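Long-range contacts in ochratoxinase (Aspergillus niger, PDB 4C65), which releases C-terminal amino acids, preferring aromatic ones, as a zinc carboxypeptidase that splits the mycotoxin ochratoxin A into ochratoxin alpha and L-phenylalanine: residues G64-H69 with P370-P375; Y109-D114 with N135-G140; G119-K124 with I196-K201. All coordinates share one frame; numbering follows the deposited sequence.

The three contacts form a worked example of chemistry following place in the fold. The centres of contacts 1 and 2 lie about 6 Å from that of the chain, and their first segments lie on neighbouring strands 60-67 and 109-114; R113 ties them together through the carbonyls of C68 and S372. Contact 1 is mainly apolar packing on an indole, whereas contact 2 is a backbone ladder with a polar end beside the zinc site. Contact 3, its centre about 14 Å out but still largely buried, adds C120 packing to its salt bridge and water, and residues of its segments meet two neighbouring subunits. A backbone bond between S138 and K201 connects contacts 2 and 3.

Contact 1: G64-H69 with P370-P375; sequences GLWDCH and PLSVGP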
ATOM      1  N   GLY A  64      45.444  14.165  17.013  1.00 13.36           N
ATOM      2  CA  GLY A  64      44.766  12.950  16.545  1.00 13.28           C
ATOM      3  C   GLY A  64      44.428  13.054  15.052  1.00 12.95           C
ATOM      4  O   GLY A  64      44.117  14.137  14.557  1.00 13.14           O
ATOM      5  N   LEU A  65      44.513  11.929  14.352  1.00 12.96           N
ATOM      6  CA  LEU A  65      44.365  11.911  12.905  1.00 13.24           C
ATOM      7  C   LEU A  65      42.903  11.873  12.478  1.00 13.05           C
ATOM      8  O   LEU A  65      42.066  11.278  13.150  1.00 12.75           O
ATOM      9  CB  LEU A  65      45.096  10.710  12.333  1.00 13.63           C
ATOM     10  CG  LEU A  65      46.614  10.740  12.436  1.00 14.24           C
ATOM     11  CD1 LEU A  65      47.169   9.336  12.292  1.00 14.58           C
ATOM     12  CD2 LEU A  65      47.167  11.676  11.359  1.00 14.96           C
ATOM     13  N   TRP A  66      42.624  12.519  11.346  1.00 13.65           N
ATOM     14  CA  TRP A  66      41.313  12.486  10.698  1.00 13.66           C
ATOM     15  C   TRP A  66      41.394  11.644   9.430  1.00 13.90           C
ATOM     16  O   TRP A  66      42.417  11.624   8.754  1.00 14.90           O
ATOM     17  CB  TRP A  66      40.881  13.857  10.245  1.00 14.18           C
ATOM     18  CG  TRP A  66      40.310  14.736  11.289  1.00 14.07           C
ATOM     19  CD1 TRP A  66      40.940  15.213  12.382  1.00 14.08           C
ATOM     20  CD2 TRP A  66      39.014  15.343  11.274  1.00 14.15           C
ATOM     21  NE1 TRP A  66      40.094  16.035  13.094  1.00 14.07           N
ATOM     22  CE2 TRP A  66      38.905  16.127  12.427  1.00 14.19           C
ATOM     23  CE3 TRP A  66      37.924  15.276  10.404  1.00 14.67           C
ATOM     24  CZ2 TRP A  66      37.749  16.820  12.749  1.00 14.52           C
ATOM     25  CZ3 TRP A  66      36.785  15.993  10.714  1.00 14.93           C
ATOM     26  CH2 TRP A  66      36.715  16.764  11.874  1.00 14.92           C
ATOM     27  N   ASP A  67      40.325  10.912   9.134  1.00 13.60           N
ATOM     28  CA  ASP A  67      40.093  10.471   7.783  1.00 13.83           C
ATOM     29  C   ASP A  67      38.770  11.038   7.332  1.00 14.12           C
ATOM     30  O   ASP A  67      37.745  10.843   8.004  1.00 14.15           O
ATOM     31  CB  ASP A  67      40.117   8.965   7.654  1.00 13.53           C
ATOM     32  CG  ASP A  67      40.286   8.533   6.200  1.00 14.12           C
ATOM     33  OD1 ASP A  67      39.275   8.590   5.439  1.00 14.07           O
ATOM     34  OD2 ASP A  67      41.422   8.165   5.841  1.00 14.45           O
ATOM     35  N   CYS A  68      38.799  11.733   6.199  1.00 14.88           N
ATOM     36  CA  CYS A  68      37.649  12.469   5.726  1.00 15.51           C
ATOM     37  C   CYS A  68      36.805  11.734   4.701  1.00 16.16           C
ATOM     38  O   CYS A  68      35.892  12.318   4.117  1.00 17.11           O
ATOM     39  CB  CYS A  68      38.110  13.792   5.158  1.00 16.31           C
ATOM     40  SG  CYS A  68      38.948  14.816   6.390  1.00 16.25           S
ATOM     41  N   HIS A  69      37.107  10.467   4.462  1.00 16.05           N
ATOM     42  CA  HIS A  69      36.298   9.673   3.563  1.00 16.73           C
ATOM     43  C   HIS A  69      36.145   8.219   4.020  1.00 16.25           C
ATOM     44  O   HIS A  69      36.783   7.331   3.488  1.00 16.46           O
ATOM     45  CB  HIS A  69      36.850   9.709   2.138  1.00 18.01           C
ATOM     46  CG  HIS A  69      35.831   9.321   1.112  1.00 19.14           C
ATOM     47  ND1 HIS A  69      35.573  10.086   0.001  1.00 20.58           N
ATOM     48  CD2 HIS A  69      34.945   8.297   1.070  1.00 18.95           C
ATOM     49  CE1 HIS A  69      34.604   9.527  -0.704  1.00 21.11           C
ATOM     50  NE2 HIS A  69      34.202   8.448  -0.074  1.00 20.02           N
ATOM     51  N   PRO A 370      39.225  19.129   9.659  1.00 14.36           N
ATOM     52  CA  PRO A 370      37.897  19.592  10.052  1.00 14.05           C
ATOM     53  C   PRO A 370      37.170  20.497   9.047  1.00 14.03           C
ATOM     54  O   PRO A 370      35.947  20.645   9.142  1.00 13.33           O
ATOM     55  CB  PRO A 370      38.140  20.341  11.366  1.00 14.51           C
ATOM     56  CG  PRO A 370      39.506  19.960  11.809  1.00 14.77           C
ATOM     57  CD  PRO A 370      40.271  19.567  10.593  1.00 14.83           C
ATOM     58  N   LEU A 371      37.899  21.091   8.101  1.00 14.53           N
ATOM     59  CA  LEU A 371      37.260  21.840   7.003  1.00 14.68           C
ATOM     60  C   LEU A 371      36.293  20.940   6.236  1.00 13.98           C
ATOM     61  O   LEU A 371      35.307  21.403   5.647  1.00 13.96           O
ATOM     62  CB  LEU A 371      38.274  22.415   6.040  1.00 15.16           C
ATOM     63  CG  LEU A 371      39.215  23.485   6.587  1.00 15.92           C
ATOM     64  CD1 LEU A 371      40.312  23.751   5.572  1.00 16.31           C
ATOM     65  CD2 LEU A 371      38.463  24.768   6.919  1.00 16.25           C
ATOM     66  N   SER A 372      36.534  19.640   6.334  1.00 13.55           N
ATOM     67  CA  SER A 372      35.669  18.640   5.713  1.00 13.29           C
ATOM     68  C   SER A 372      34.222  18.666   6.196  1.00 13.14           C
ATOM     69  O   SER A 372      33.349  18.130   5.494  1.00 13.08           O
ATOM     70  CB  SER A 372      36.245  17.231   5.900  1.00 12.94           C
ATOM     71  OG  SER A 372      36.111  16.766   7.237  1.00 12.40           O
ATOM     72  N   VAL A 373      33.973  19.232   7.390  1.00 13.18           N
ATOM     73  CA  VAL A 373      32.610  19.306   7.945  1.00 13.10           C
ATOM     74  C   VAL A 373      32.180  20.723   8.219  1.00 13.54           C
ATOM     75  O   VAL A 373      31.139  20.952   8.818  1.00 13.41           O
ATOM     76  CB  VAL A 373      32.421  18.424   9.200  1.00 12.94           C
ATOM     77  CG1 VAL A 373      32.763  16.976   8.875  1.00 12.65           C
ATOM     78  CG2 VAL A 373      33.255  18.916  10.359  1.00 12.93           C
ATOM     79  N   GLY A 374      32.950  21.683   7.698  1.00 14.23           N
ATOM     80  CA  GLY A 374      32.510  23.056   7.659  1.00 14.84           C
ATOM     81  C   GLY A 374      32.192  23.588   9.032  1.00 15.05           C
ATOM     82  O   GLY A 374      32.974  23.395   9.954  1.00 15.02           O
ATOM     83  N   PRO A 375      31.047  24.262   9.180  1.00 15.57           N
ATOM     84  CA  PRO A 375      30.714  24.871  10.483  1.00 16.35           C
ATOM     85  C   PRO A 375      30.392  23.873  11.584  1.00 16.05           C
ATOM     86  O   PRO A 375      30.160  24.297  12.701  1.00 17.05           O
ATOM     87  CB  PRO A 375      29.479  25.721  10.196  1.00 16.85           C
ATOM     88  CG  PRO A 375      29.268  25.695   8.732  1.00 16.68           C
ATOM     89  CD  PRO A 375      30.115  24.644   8.113  1.00 15.87           C
TER
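Immediately before the zinc ligand H69, W66 on the first barrel strand and C68 at the corner that follows it pack against P370, S372 and V373 in a 3-10 turn from late in the chain. The indole carries most of the contact. P370 lies over one face of it: its CA sits 3.9 Å from the centroid of the W66 six-membered ring and 22° off the normal, a CH-pi contact, while P370 CG comes to 3.7 Å from W66 CZ2. The first torsion (chi1 -80°) places W66 CG beside its backbone N; CZ2, CZ3 and CH2 of the six-membered ring are the atoms that meet P370 and S372. V373 touches the ring edge, CG2 being 4.3 Å from W66 CH2. S372 approaches obliquely, with its OG 3.6 Å from W66 CZ3 and 3.5 Å from C68 SG. Neither is a polar pairing for that hydroxyl, which is bonded to the carbonyl of A369. The W66 ring also meets that of Y137, their planes about 15° apart. Beyond the packing, D67 OD1 accepts from H69 N at 3.0 Å, an Asx turn at the corner after the strand; D67 OD2 is bonded to T335. H69 and H71, both ligands of the first zinc ion, make this the His-X-His motif at the C-terminal end of the first barrel strand, a hallmark of the amidohydrolase superfamily.

Contact 2: Y109-D114 with N135-G140; sequences YTSYRD and NVYSSG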
ATOM      1  N   TYR A 109      43.388   7.477  15.097  1.00 14.81           N
ATOM      2  CA  TYR A 109      42.363   8.212  14.381  1.00 14.76           C
ATOM      3  C   TYR A 109      41.245   8.626  15.339  1.00 14.36           C
ATOM      4  O   TYR A 109      40.475   7.767  15.774  1.00 14.31           O
ATOM      5  CB  TYR A 109      41.846   7.372  13.186  1.00 14.85           C
ATOM      6  CG  TYR A 109      42.823   7.432  12.013  1.00 15.08           C
ATOM      7  CD1 TYR A 109      43.999   6.665  12.017  1.00 15.08           C
ATOM      8  CD2 TYR A 109      42.592   8.299  10.941  1.00 14.93           C
ATOM      9  CE1 TYR A 109      44.901   6.756  10.983  1.00 15.33           C
ATOM     10  CE2 TYR A 109      43.486   8.381   9.892  1.00 15.21           C
ATOM     11  CZ  TYR A 109      44.656   7.624   9.934  1.00 15.59           C
ATOM     12  OH  TYR A 109      45.546   7.703   8.875  1.00 16.58           O
ATOM     13  N   THR A 110      41.195   9.917  15.668  1.00 13.88           N
ATOM     14  CA  THR A 110      40.242  10.426  16.626  1.00 14.01           C
ATOM     15  C   THR A 110      39.019  11.107  15.990  1.00 13.74           C
ATOM     16  O   THR A 110      38.076  11.478  16.684  1.00 13.86           O
ATOM     17  CB  THR A 110      40.923  11.359  17.629  1.00 14.35           C
ATOM     18  OG1 THR A 110      41.532  12.452  16.952  1.00 14.52           O
ATOM     19  CG2 THR A 110      41.993  10.613  18.400  1.00 14.72           C
ATOM     20  N   SER A 111      39.051  11.282  14.673  1.00 13.43           N
ATOM     21  CA  SER A 111      37.896  11.770  13.932  1.00 13.33           C
ATOM     22  C   SER A 111      37.783  11.073  12.584  1.00 13.29           C
ATOM     23  O   SER A 111      38.781  10.851  11.908  1.00 13.44           O
ATOM     24  CB  SER A 111      37.954  13.304  13.730  1.00 13.33           C
ATOM     25  OG  SER A 111      37.719  14.016  14.951  1.00 13.33           O
ATOM     26  N   TYR A 112      36.547  10.763  12.221  1.00 13.22           N
ATOM     27  CA  TYR A 112      36.191  10.179  10.959  1.00 13.09           C
ATOM     28  C   TYR A 112      35.018  10.971  10.346  1.00 13.10           C
ATOM     29  O   TYR A 112      34.083  11.318  11.032  1.00 12.36           O
ATOM     30  CB  TYR A 112      35.682   8.764  11.186  1.00 12.94           C
ATOM     31  CG  TYR A 112      36.671   7.610  11.136  1.00 13.00           C
ATOM     32  CD1 TYR A 112      37.986   7.768  10.720  1.00 12.92           C
ATOM     33  CD2 TYR A 112      36.230   6.317  11.437  1.00 12.88           C
ATOM     34  CE1 TYR A 112      38.835   6.668  10.649  1.00 13.03           C
ATOM     35  CE2 TYR A 112      37.062   5.232  11.350  1.00 12.95           C
ATOM     36  CZ  TYR A 112      38.367   5.408  10.979  1.00 12.97           C
ATOM     37  OH  TYR A 112      39.164   4.302  10.890  1.00 13.11           O
ATOM     38  N   ARG A 113      35.099  11.252   9.044  1.00 13.78           N
ATOM     39  CA  ARG A 113      33.943  11.700   8.283  1.00 13.88           C
ATOM     40  C   ARG A 113      33.384  10.533   7.483  1.00 14.22           C
ATOM     41  O   ARG A 113      34.003  10.075   6.512  1.00 14.22           O
ATOM     42  CB  ARG A 113      34.288  12.886   7.374  1.00 14.20           C
ATOM     43  CG  ARG A 113      33.048  13.583   6.810  1.00 14.16           C
ATOM     44  CD  ARG A 113      33.399  14.759   5.921  1.00 14.51           C
ATOM     45  NE  ARG A 113      34.170  14.348   4.748  1.00 14.70           N
ATOM     46  CZ  ARG A 113      34.326  15.064   3.639  1.00 15.33           C
ATOM     47  NH1 ARG A 113      33.750  16.255   3.496  1.00 15.84           N
ATOM     48  NH2 ARG A 113      35.057  14.582   2.643  1.00 15.60           N
ATOM     49  N   ASP A 114      32.234  10.040   7.943  1.00 14.76           N
ATOM     50  CA  ASP A 114      31.475   8.983   7.300  1.00 15.39           C
ATOM     51  C   ASP A 114      30.658   9.601   6.166  1.00 16.21           C
ATOM     52  O   ASP A 114      29.893  10.537   6.399  1.00 16.16           O
ATOM     53  CB  ASP A 114      30.535   8.349   8.330  1.00 15.29           C
ATOM     54  CG  ASP A 114      29.552   7.403   7.727  1.00 14.86           C
ATOM     55  OD1 ASP A 114      29.894   6.688   6.766  1.00 15.30           O
ATOM     56  OD2 ASP A 114      28.441   7.311   8.264  1.00 15.03           O
ATOM     57  N   ASN A 135      35.468  10.559  16.971  1.00 15.17           N
ATOM     58  CA  ASN A 135      34.394  11.456  16.698  1.00 15.58           C
ATOM     59  C   ASN A 135      33.904  11.118  15.315  1.00 15.83           C
ATOM     60  O   ASN A 135      34.716  11.050  14.375  1.00 16.46           O
ATOM     61  CB  ASN A 135      34.884  12.893  16.730  1.00 15.72           C
ATOM     62  CG  ASN A 135      35.229  13.343  18.130  1.00 15.95           C
ATOM     63  OD1 ASN A 135      34.353  13.505  18.961  1.00 15.78           O
ATOM     64  ND2 ASN A 135      36.510  13.570  18.388  1.00 16.26           N
ATOM     65  N   VAL A 136      32.607  10.873  15.176  1.00 15.63           N
ATOM     66  CA  VAL A 136      32.046  10.560  13.877  1.00 15.68           C
ATOM     67  C   VAL A 136      31.209  11.729  13.355  1.00 15.35           C
ATOM     68  O   VAL A 136      30.289  12.184  14.006  1.00 15.24           O
ATOM     69  CB  VAL A 136      31.180   9.280  13.935  1.00 16.51           C
ATOM     70  CG1 VAL A 136      30.547   8.993  12.570  1.00 16.71           C
ATOM     71  CG2 VAL A 136      32.027   8.093  14.379  1.00 16.29           C
ATOM     72  N   TYR A 137      31.577  12.245  12.188  1.00 14.85           N
ATOM     73  CA  TYR A 137      30.761  13.202  11.482  1.00 14.32           C
ATOM     74  C   TYR A 137      30.219  12.468  10.273  1.00 14.08           C
ATOM     75  O   TYR A 137      30.967  12.144   9.344  1.00 14.09           O
ATOM     76  CB  TYR A 137      31.582  14.425  11.054  1.00 14.25           C
ATOM     77  CG  TYR A 137      32.265  15.089  12.186  1.00 14.18           C
ATOM     78  CD1 TYR A 137      33.466  14.619  12.658  1.00 14.35           C
ATOM     79  CD2 TYR A 137      31.716  16.201  12.785  1.00 14.45           C
ATOM     80  CE1 TYR A 137      34.111  15.236  13.724  1.00 14.71           C
ATOM     81  CE2 TYR A 137      32.331  16.821  13.853  1.00 14.83           C
ATOM     82  CZ  TYR A 137      33.538  16.335  14.327  1.00 14.97           C
ATOM     83  OH  TYR A 137      34.157  16.962  15.377  1.00 15.51           O
ATOM     84  N   SER A 138      28.919  12.198  10.282  1.00 13.67           N
ATOM     85  CA  SER A 138      28.330  11.344   9.288  1.00 13.59           C
ATOM     86  C   SER A 138      27.393  12.117   8.372  1.00 13.49           C
ATOM     87  O   SER A 138      26.732  13.056   8.787  1.00 12.97           O
ATOM     88  CB  SER A 138      27.561  10.203   9.974  1.00 13.89           C
ATOM     89  OG  SER A 138      26.958   9.333   9.028  1.00 13.76           O
ATOM     90  N   SER A 139      27.354  11.682   7.115  1.00 13.52           N
ATOM     91  CA  SER A 139      26.432  12.204   6.128  1.00 13.49           C
ATOM     92  C   SER A 139      25.053  11.524   6.219  1.00 13.39           C
ATOM     93  O   SER A 139      24.091  11.965   5.569  1.00 13.68           O
ATOM     94  CB  SER A 139      27.010  11.952   4.747  1.00 13.56           C
ATOM     95  OG  SER A 139      27.198  10.556   4.586  1.00 13.76           O
ATOM     96  N   GLY A 140      24.951  10.461   7.022  1.00 13.14           N
ATOM     97  CA  GLY A 140      23.813   9.562   6.930  1.00 13.19           C
ATOM     98  C   GLY A 140      23.941   8.878   5.579  1.00 13.29           C
ATOM     99  O   GLY A 140      25.034   8.404   5.226  1.00 13.74           O
TER
HETATM  100  O   HOH W   1      36.481  16.367  15.800  1.00 10.22           O
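D114 and S138 meet where two parallel barrel strands, 109-114 and 135-138, run out toward the metal site. Their side chains leave the same face of the sheet as those of Y112 and V136. D114 CG is anti to its backbone N (chi1 171°), and S138 OG is anti to its own (chi1 180°); S138 OG then donates to D114 OD2 at 2.6 Å, on the anti side of the carboxylate and 33° out of its plane. The same hydroxyl accepts from G140 N at 3.1 Å in an ST turn, so two bonds grip it. Back along the strands, parallel-sheet backbone bonds join them, among them Y137 N to Y112 O at 2.9 Å and Y112 N to N135 O at 2.8 Å. At the opposite end of the pairing, T110 O takes N135 N at 2.8 Å and, weakly, the amide N135 ND2 at 3.1 Å. On the other face, S111 OG rests 3.5 Å from N135 CB, and the Y137 ring turns its edge to Y112 O, CD1 being 3.7 Å away. R113 leads away from the pairing to C68 O and S372 O and to a salt bridge with E264. D114 OD1 receives the backbone N-H groups of F72 and A116, while G119 N reaches OD2 weakly. Held by these donors and by S138 OG, the carboxylate of D114 would have its orientation fixed close to the zinc ligand H71.

Contact 3: G119-K124 with I196-K201; sequences GCEVAK and IRRGAK
R198 reaches across to E121 and C120, and its side chain can be followed outward atom by atom. CB comes first, 3.4 Å from E121 OE2 and 4.2 Å from C120 CB. The chain then leaves with CG almost eclipsing the backbone N (chi1 2°), and both CG and CD pass E121 OE2 at a greater distance than CB, CD at 3.8 Å. NE donates to that oxygen at 2.8 Å, CZ lies 3.6 Å from it, and NH2 donates to E121 OE1 at 2.9 Å with a nearly straight N-H (173°). The guanidinium thus grips the carboxylate side-on, one nitrogen to each oxygen, although the two planes are 41° apart; NH1 turns instead to the carbonyl of G177. Helix 119-127 is the connecting helix of a barrel beta-alpha-beta unit, and helix 185-198 ends in a Schellman motif at G199 (positive phi), a few residues before strand 203-206, which carries K204, a ligand of both zinc ions. Into this helix end fits C120, its CB 3.2 Å from R198 O and its SG 3.5 Å from A200 N. R198 O also accepts a water that donates to E121 OE2. Neighbouring subunits adjoin the same segments: the carbonyl of E121 is bonded to S92 of one, and R197 makes a salt bridge to D151 of another.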
ATOM      1  N   GLY A 119      26.927   5.837  10.370  1.00 14.62           N
ATOM      2  CA  GLY A 119      27.739   6.616  11.293  1.00 14.80           C
ATOM      3  C   GLY A 119      26.935   7.306  12.359  1.00 14.80           C
ATOM      4  O   GLY A 119      27.353   7.402  13.502  1.00 14.57           O
ATOM      5  N   CYS A 120      25.798   7.864  11.971  1.00 15.60           N
ATOM      6  CA  CYS A 120      24.947   8.580  12.922  1.00 16.27           C
ATOM      7  C   CYS A 120      24.438   7.635  13.971  1.00 16.11           C
ATOM      8  O   CYS A 120      24.400   7.960  15.167  1.00 16.55           O
ATOM      9  CB  CYS A 120      23.740   9.164  12.220  1.00 17.07           C
ATOM     10  SG  CYS A 120      24.097  10.472  11.052  1.00 18.13           S
ATOM     11  N   GLU A 121      24.035   6.453  13.520  1.00 15.69           N
ATOM     12  CA  GLU A 121      23.443   5.454  14.414  1.00 15.62           C
ATOM     13  C   GLU A 121      24.506   4.815  15.335  1.00 15.44           C
ATOM     14  O   GLU A 121      24.247   4.553  16.513  1.00 15.43           O
ATOM     15  CB  GLU A 121      22.730   4.378  13.586  1.00 15.71           C
ATOM     16  CG  GLU A 121      21.448   4.850  12.899  1.00 15.75           C
ATOM     17  CD  GLU A 121      21.660   5.780  11.698  1.00 15.68           C
ATOM     18  OE1 GLU A 121      22.665   5.631  10.957  1.00 15.73           O
ATOM     19  OE2 GLU A 121      20.793   6.652  11.499  1.00 14.96           O
ATOM     20  N   VAL A 122      25.692   4.571  14.794  1.00 14.97           N
ATOM     21  CA  VAL A 122      26.794   4.016  15.572  1.00 15.22           C
ATOM     22  C   VAL A 122      27.360   5.057  16.533  1.00 15.98           C
ATOM     23  O   VAL A 122      27.733   4.713  17.672  1.00 16.10           O
ATOM     24  CB  VAL A 122      27.879   3.436  14.657  1.00 14.83           C
ATOM     25  CG1 VAL A 122      29.120   3.049  15.444  1.00 15.20           C
ATOM     26  CG2 VAL A 122      27.354   2.212  13.901  1.00 14.79           C
ATOM     27  N   ALA A 123      27.424   6.326  16.105  1.00 16.48           N
ATOM     28  CA  ALA A 123      27.927   7.411  16.992  1.00 17.02           C
ATOM     29  C   ALA A 123      27.184   7.436  18.323  1.00 18.04           C
ATOM     30  O   ALA A 123      27.758   7.714  19.369  1.00 18.20           O
ATOM     31  CB  ALA A 123      27.836   8.758  16.321  1.00 16.86           C
ATOM     32  N   LYS A 124      25.905   7.089  18.295  1.00 19.00           N
ATOM     33  CA  LYS A 124      25.127   7.013  19.515  1.00 20.34           C
ATOM     34  C   LYS A 124      25.706   6.027  20.505  1.00 20.97           C
ATOM     35  O   LYS A 124      25.633   6.268  21.708  1.00 22.82           O
ATOM     36  CB  LYS A 124      23.706   6.596  19.233  1.00 21.38           C
ATOM     37  CG  LYS A 124      22.914   7.638  18.509  1.00 22.13           C
ATOM     38  CD  LYS A 124      21.585   7.065  18.035  1.00 23.99           C
ATOM     39  CE  LYS A 124      20.447   7.920  18.542  1.00 25.86           C
ATOM     40  NZ  LYS A 124      19.612   8.353  17.404  1.00 27.14           N
ATOM     41  N   ILE A 196      19.737  14.943   8.085  1.00 12.75           N
ATOM     42  CA  ILE A 196      19.830  15.826   9.261  1.00 13.28           C
ATOM     43  C   ILE A 196      19.039  15.199  10.413  1.00 13.57           C
ATOM     44  O   ILE A 196      19.479  15.231  11.558  1.00 13.62           O
ATOM     45  CB  ILE A 196      19.259  17.219   8.991  1.00 13.49           C
ATOM     46  CG1 ILE A 196      20.027  17.925   7.866  1.00 13.67           C
ATOM     47  CG2 ILE A 196      19.284  18.053  10.250  1.00 13.72           C
ATOM     48  CD1 ILE A 196      21.450  18.293   8.224  1.00 13.83           C
ATOM     49  N   ARG A 197      17.873  14.642  10.083  1.00 13.68           N
ATOM     50  CA  ARG A 197      17.023  13.957  11.067  1.00 13.68           C
ATOM     51  C   ARG A 197      17.782  12.926  11.901  1.00 13.84           C
ATOM     52  O   ARG A 197      17.562  12.851  13.109  1.00 14.11           O
ATOM     53  CB  ARG A 197      15.854  13.269  10.401  1.00 13.44           C
ATOM     54  CG  ARG A 197      14.753  12.837  11.352  1.00 13.28           C
ATOM     55  CD  ARG A 197      13.604  12.248  10.567  1.00 13.16           C
ATOM     56  NE  ARG A 197      12.460  12.055  11.419  1.00 13.30           N
ATOM     57  CZ  ARG A 197      12.326  11.095  12.317  1.00 13.19           C
ATOM     58  NH1 ARG A 197      13.206  10.115  12.426  1.00 13.11           N
ATOM     59  NH2 ARG A 197      11.267  11.103  13.073  1.00 13.43           N
ATOM     60  N   ARG A 198      18.682  12.168  11.252  1.00 13.88           N
ATOM     61  CA  ARG A 198      19.486  11.116  11.934  1.00 13.92           C
ATOM     62  C   ARG A 198      20.692  11.712  12.635  1.00 14.07           C
ATOM     63  O   ARG A 198      21.378  11.026  13.366  1.00 14.65           O
ATOM     64  CB  ARG A 198      19.829   9.871  11.017  1.00 13.71           C
ATOM     65  CG  ARG A 198      19.296  10.057   9.653  1.00 13.65           C
ATOM     66  CD  ARG A 198      19.515   8.946   8.710  1.00 13.17           C
ATOM     67  NE  ARG A 198      20.435   7.858   8.953  1.00 12.85           N
ATOM     68  CZ  ARG A 198      20.929   7.118   7.970  1.00 12.88           C
ATOM     69  NH1 ARG A 198      20.609   7.366   6.700  1.00 13.14           N
ATOM     70  NH2 ARG A 198      21.739   6.115   8.227  1.00 13.17           N
ATOM     71  N   GLY A 199      20.926  13.013  12.485  1.00 14.38           N
ATOM     72  CA  GLY A 199      22.072  13.667  13.118  1.00 14.56           C
ATOM     73  C   GLY A 199      23.252  13.918  12.198  1.00 14.45           C
ATOM     74  O   GLY A 199      24.362  14.182  12.666  1.00 14.80           O
ATOM     75  N   ALA A 200      23.029  13.851  10.895  1.00 14.23           N
ATOM     76  CA  ALA A 200      24.119  14.044   9.963  1.00 14.16           C
ATOM     77  C   ALA A 200      24.780  15.411  10.168  1.00 14.64           C
ATOM     78  O   ALA A 200      24.112  16.417  10.345  1.00 14.24           O
ATOM     79  CB  ALA A 200      23.633  13.896   8.541  1.00 14.18           C
ATOM     80  N   LYS A 201      26.105  15.404  10.195  1.00 15.35           N
ATOM     81  CA  LYS A 201      26.887  16.619  10.351  1.00 15.99           C
ATOM     82  C   LYS A 201      27.549  17.025   9.030  1.00 15.64           C
ATOM     83  O   LYS A 201      28.270  18.012   8.973  1.00 16.54           O
ATOM     84  CB  LYS A 201      27.911  16.432  11.457  1.00 16.75           C
ATOM     85  CG  LYS A 201      27.302  16.693  12.821  1.00 17.89           C
ATOM     86  CD  LYS A 201      28.217  16.243  13.932  1.00 18.84           C
ATOM     87  CE  LYS A 201      27.488  16.258  15.300  1.00 20.34           C
ATOM     88  NZ  LYS A 201      28.388  16.665  16.404  1.00 21.16           N
TER
HETATM   89  O   HOH W   2      20.852   8.210  14.148  1.00 22.63           O
HETATM   90  O   HOH W   3      18.130  10.788  15.836  1.00 29.03           O